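Local atomic coordinates of catechol 1,2-dioxygenase (Pseudomonas putida, PDB entry 2AZQ), a protein that probably catalyses the iron(III)-dependent intradiol cleavage of catechol by oxygen to cis,cis-muconate, the opening step of its branch of the beta-ketoadipate pathway. Residues V152-A157 with A220-F225; G216-H221 with T235-F240. All coordinates share one frame; numbering follows the deposited sequence.

Interaction 1 (V152-A157 with A220-F225); sequences VDLWHA and AHVHFF. With FE (Fe (III) ion), chain B.
Trp155 lies against His223, indole and imidazole overlapping as an offset stack whose five-membered rings have centroids 4.3 Å apart and planes turned by only 12°. CB of His223 sits over the middle of the indole's six-membered ring, 3.3 Å from its centroid, in a CH-pi contact. With CG between its backbone N and carbonyl carbon (chi1 64°), the indole folds over the neighbouring strand. Its far edge meets Phe225: CH2 of Trp155 points at the phenyl face in an edge-to-face pair, planes at 64°, and CZ3 of Trp155 stands 3.9 Å from CD1 of Phe225. Asp153 runs beside Phe225 on the same face, its OD2 hydrogen-bonded to the hydroxyl of Tyr110. On the opposite face Leu154 and Phe224 lie side by side, CD1 of Leu154 3.9 Å from CE2 of Phe224.

The strands are antiparallel neighbours. Asp153 and Phe225 exchange two backbone hydrogen bonds, Asp153 N to Phe225 O measuring 2.8 Å; His223 N hydrogen-bonds to Trp155 O, while the return bond from Trp155 N to His223 O is weak.

Beyond the stack, NE2 of His223 binds iron at 2.0 Å. NE2 of His221 binds the iron at 2.4 Å. The carbonyl of Pro219 holds ND1 of His221, and Tyr163 and Tyr197 complete the site. An alanine in place of Trp155 would probably open a gap between His223 and Phe225 and set the imidazole freer to tilt. The indole acts as a second-shell group, holding one face of a metal ligand through pi and CH-pi packing, not a polar bond.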
# COMPACT_ATOMS: atom_id res chain seq x y z
N VAL A 152 3.10 0.57 -33.55
CA VAL A 152 3.51 1.60 -32.60
C VAL A 152 2.23 1.92 -31.84
O VAL A 152 1.23 2.40 -32.42
CB VAL A 152 4.14 2.90 -33.25
CG1 VAL A 152 4.60 2.64 -34.68
CG2 VAL A 152 3.20 4.08 -33.11
N ASP A 153 2.26 1.58 -30.55
CA ASP A 153 1.16 1.76 -29.59
C ASP A 153 1.35 3.06 -28.81
O ASP A 153 2.22 3.11 -27.93
CB ASP A 153 1.21 0.61 -28.61
CG ASP A 153 -0.12 0.29 -28.01
OD1 ASP A 153 -0.89 1.25 -27.75
OD2 ASP A 153 -0.37 -0.92 -27.78
N LEU A 154 0.55 4.10 -29.09
CA LEU A 154 0.74 5.38 -28.40
C LEU A 154 -0.45 5.99 -27.67
O LEU A 154 -1.60 5.87 -28.08
CB LEU A 154 1.28 6.44 -29.37
CG LEU A 154 0.41 7.04 -30.50
CD1 LEU A 154 1.25 8.10 -31.23
CD2 LEU A 154 -0.09 5.98 -31.47
N TRP A 155 -0.15 6.68 -26.57
CA TRP A 155 -1.17 7.34 -25.76
C TRP A 155 -0.60 8.62 -25.16
O TRP A 155 0.58 8.66 -24.84
CB TRP A 155 -1.69 6.38 -24.67
CG TRP A 155 -0.71 5.92 -23.60
CD1 TRP A 155 -0.67 6.34 -22.30
CD2 TRP A 155 0.30 4.88 -23.70
NE1 TRP A 155 0.28 5.64 -21.58
CE2 TRP A 155 0.89 4.74 -22.41
CE3 TRP A 155 0.77 4.07 -24.74
CZ2 TRP A 155 1.91 3.82 -22.14
CZ3 TRP A 155 1.79 3.15 -24.46
CH2 TRP A 155 2.35 3.04 -23.17
N HIS A 156 -1.41 9.67 -25.05
CA HIS A 156 -0.95 10.93 -24.46
C HIS A 156 -2.11 11.75 -23.94
O HIS A 156 -3.27 11.49 -24.29
CB HIS A 156 -0.11 11.74 -25.46
CG HIS A 156 -0.88 12.38 -26.59
ND1 HIS A 156 -1.66 13.51 -26.42
CD2 HIS A 156 -0.93 12.09 -27.91
CE1 HIS A 156 -2.16 13.88 -27.58
NE2 HIS A 156 -1.74 13.04 -28.51
N ALA A 157 -1.79 12.71 -23.07
CA ALA A 157 -2.80 13.57 -22.47
C ALA A 157 -3.36 14.57 -23.48
O ALA A 157 -2.79 14.79 -24.53
CB ALA A 157 -2.22 14.30 -21.29
N ALA A 220 5.35 17.79 -21.15
CA ALA A 220 4.46 17.26 -22.17
C ALA A 220 5.20 16.10 -22.88
O ALA A 220 6.37 16.23 -23.29
CB ALA A 220 4.10 18.35 -23.16
N HIS A 221 4.54 14.96 -23.02
CA HIS A 221 5.18 13.84 -23.65
C HIS A 221 4.18 12.93 -24.37
O HIS A 221 2.99 13.19 -24.35
CB HIS A 221 5.97 13.04 -22.61
CG HIS A 221 5.14 12.58 -21.45
ND1 HIS A 221 4.84 13.39 -20.37
CD2 HIS A 221 4.46 11.42 -21.25
CE1 HIS A 221 4.02 12.74 -19.56
NE2 HIS A 221 3.77 11.55 -20.07
N VAL A 222 4.70 11.90 -25.03
CA VAL A 222 3.84 10.96 -25.74
C VAL A 222 4.40 9.59 -25.44
O VAL A 222 5.58 9.35 -25.62
CB VAL A 222 3.85 11.21 -27.31
CG1 VAL A 222 2.79 10.39 -27.96
CG2 VAL A 222 3.64 12.65 -27.61
N HIS A 223 3.59 8.68 -24.94
CA HIS A 223 4.07 7.31 -24.61
C HIS A 223 4.09 6.32 -25.79
O HIS A 223 3.21 6.33 -26.65
CB HIS A 223 3.15 6.72 -23.53
CG HIS A 223 3.10 7.48 -22.24
ND1 HIS A 223 4.03 7.33 -21.23
CD2 HIS A 223 2.22 8.41 -21.80
CE1 HIS A 223 3.72 8.14 -20.23
NE2 HIS A 223 2.63 8.80 -20.56
N PHE A 224 5.11 5.48 -25.84
CA PHE A 224 5.16 4.47 -26.90
C PHE A 224 5.49 3.08 -26.46
O PHE A 224 6.33 2.85 -25.58
CB PHE A 224 6.19 4.79 -28.00
CG PHE A 224 5.89 6.03 -28.77
CD1 PHE A 224 6.31 7.26 -28.30
CD2 PHE A 224 5.21 5.95 -29.98
CE1 PHE A 224 6.07 8.41 -29.02
CE2 PHE A 224 4.96 7.09 -30.71
CZ PHE A 224 5.40 8.33 -30.23
N PHE A 225 4.80 2.14 -27.11
CA PHE A 225 5.03 0.70 -26.93
C PHE A 225 5.33 0.36 -28.40
O PHE A 225 4.49 0.60 -29.27
CB PHE A 225 3.75 -0.01 -26.50
CG PHE A 225 3.66 -0.26 -25.04
CD1 PHE A 225 2.46 -0.69 -24.48
CD2 PHE A 225 4.74 -0.07 -24.21
CE1 PHE A 225 2.34 -0.94 -23.10
CE2 PHE A 225 4.62 -0.32 -22.83
CZ PHE A 225 3.42 -0.75 -22.29
FE FE B . 2.18 10.07 -19.07

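Interaction 2 (G216-H221 with T235-F240); sequences GQRPAH and TTQINF. With FE (Fe (III) ion), chain B.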
# COMPACT_ATOMS: atom_id res chain seq x y z
N GLY A 216 5.10 17.77 -8.23
CA GLY A 216 4.66 16.56 -8.88
C GLY A 216 4.26 16.80 -10.31
O GLY A 216 3.21 16.34 -10.73
N GLN A 217 5.11 17.51 -11.05
CA GLN A 217 4.86 17.84 -12.46
C GLN A 217 5.69 17.04 -13.43
O GLN A 217 6.81 16.66 -13.12
CB GLN A 217 5.19 19.30 -12.76
CG GLN A 217 4.02 20.12 -13.29
CD GLN A 217 3.08 20.50 -12.18
OE1 GLN A 217 3.51 21.05 -11.17
NE2 GLN A 217 1.80 20.21 -12.35
N ARG A 218 5.12 16.84 -14.62
CA ARG A 218 5.82 16.16 -15.71
C ARG A 218 5.72 17.01 -16.99
O ARG A 218 4.80 17.78 -17.16
CB ARG A 218 5.22 14.79 -16.00
CG ARG A 218 5.31 13.81 -14.87
CD ARG A 218 5.20 12.43 -15.44
NE ARG A 218 6.15 12.31 -16.53
CZ ARG A 218 6.17 11.30 -17.39
NH1 ARG A 218 5.27 10.31 -17.29
NH2 ARG A 218 7.06 11.32 -18.39
N PRO A 219 6.71 16.90 -17.89
CA PRO A 219 6.74 17.65 -19.16
C PRO A 219 5.74 17.03 -20.15
O PRO A 219 5.35 15.87 -20.00
CB PRO A 219 8.17 17.44 -19.66
CG PRO A 219 8.92 17.06 -18.39
CD PRO A 219 7.94 16.11 -17.77
N ALA A 220 5.35 17.79 -21.15
CA ALA A 220 4.46 17.26 -22.17
C ALA A 220 5.20 16.10 -22.88
O ALA A 220 6.37 16.23 -23.29
CB ALA A 220 4.10 18.35 -23.16
N HIS A 221 4.54 14.96 -23.02
CA HIS A 221 5.18 13.84 -23.65
C HIS A 221 4.18 12.93 -24.37
O HIS A 221 2.99 13.19 -24.35
CB HIS A 221 5.97 13.04 -22.61
CG HIS A 221 5.14 12.58 -21.45
ND1 HIS A 221 4.84 13.39 -20.37
CD2 HIS A 221 4.46 11.42 -21.25
CE1 HIS A 221 4.02 12.74 -19.56
NE2 HIS A 221 3.77 11.55 -20.07
N THR A 235 9.64 0.23 -24.58
CA THR A 235 8.72 1.13 -23.89
C THR A 235 9.52 2.40 -23.82
O THR A 235 10.63 2.40 -23.31
CB THR A 235 8.42 0.63 -22.48
OG1 THR A 235 7.76 -0.62 -22.57
CG2 THR A 235 7.50 1.59 -21.72
N THR A 236 8.96 3.49 -24.35
CA THR A 236 9.67 4.76 -24.33
C THR A 236 8.69 5.94 -24.44
O THR A 236 7.48 5.74 -24.56
CB THR A 236 10.69 4.81 -25.50
OG1 THR A 236 11.53 5.96 -25.34
CG2 THR A 236 9.96 4.88 -26.85
N GLN A 237 9.24 7.15 -24.39
CA GLN A 237 8.46 8.39 -24.48
C GLN A 237 9.18 9.35 -25.42
O GLN A 237 10.37 9.18 -25.68
CB GLN A 237 8.35 9.12 -23.11
CG GLN A 237 7.44 8.51 -22.07
CD GLN A 237 7.38 9.28 -20.72
OE1 GLN A 237 7.67 10.48 -20.65
NE2 GLN A 237 6.96 8.59 -19.65
N ILE A 238 8.45 10.33 -25.94
CA ILE A 238 9.06 11.43 -26.71
C ILE A 238 8.72 12.60 -25.78
O ILE A 238 7.55 12.76 -25.43
CB ILE A 238 8.35 11.74 -28.09
CG1 ILE A 238 8.56 10.61 -29.10
CG2 ILE A 238 8.87 13.06 -28.67
CD1 ILE A 238 7.81 10.87 -30.44
N ASN A 239 9.70 13.37 -25.31
CA ASN A 239 9.40 14.54 -24.49
C ASN A 239 9.50 15.75 -25.39
O ASN A 239 10.46 15.87 -26.15
CB ASN A 239 10.44 14.75 -23.41
CG ASN A 239 10.47 13.66 -22.43
OD1 ASN A 239 9.49 13.40 -21.75
ND2 ASN A 239 11.61 12.98 -22.35
N PHE A 240 8.54 16.66 -25.30
CA PHE A 240 8.54 17.87 -26.14
C PHE A 240 9.59 18.89 -25.81
O PHE A 240 9.85 19.19 -24.65
CB PHE A 240 7.17 18.49 -26.10
CG PHE A 240 6.21 17.74 -26.91
CD1 PHE A 240 6.21 16.35 -26.83
CD2 PHE A 240 5.44 18.37 -27.86
CE1 PHE A 240 5.47 15.59 -27.68
CE2 PHE A 240 4.69 17.62 -28.74
CZ PHE A 240 4.70 16.21 -28.66
FE FE B . 2.18 10.07 -19.07
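Gln237 reaches across to both His221 and Arg218. Its chain is extended beyond CG (chi2 -180°), which carries OE1 over one face of the His221 imidazole, 3.4 Å from CG of His221. There the amide meets Arg218 tip to tip: NH2 of Arg218 faces OE1 of Gln237 near the guanidinium plane, a bond modelled too short to be more than doubtful in detail. The guanidinium itself lies over the His221 ring, and NH1 of Arg218 comes 3.6 Å from the iron without binding it.

At Ile238 the contact is through the backbone, the carbonyl O lying 3.2 Å from CA of His221. Asn239 pairs with His221 as a non-hydrogen-bonded antiparallel bridge, and its OD1 approaches CB of His221 at 3.6 Å. Phe240 closes the contact: its N hydrogen-bonds to Ala220 O at 3.0 Å, and its ring leans obliquely past the same carbonyl.

Facing Gln237 and Arg218, the imidazole is held in rotation as well: ND1 of His221 donates to Pro219 O in the ring plane at 2.6 Å. This bond helps to fix the ring with NE2 toward the metal, and is likely to make the imidazole a stronger donor to the iron.

In the fold
From the N-terminal side, strand 151-155 comes first; the chain then passes through Tyr163, strands 176-180 and 186-192, Tyr197 and helix 204-212 before strand 217-227 returns to close a loop of 62 residues at interaction 1. That loop therefore contains both tyrosine ligands of the iron. Interaction 2 closes the much shorter hairpin of strands 217-227 and 234-240. The two do not nest but cross, their spans (152-225 and 216-240) overlapping through strand 217-227. This strand lies between the other two, and backbone hydrogen bonds from Val222 and Phe224 to Ile238 and Thr236 continue the sheet; His221 and His223 of the shared strand reach the iron, which both contacts touch.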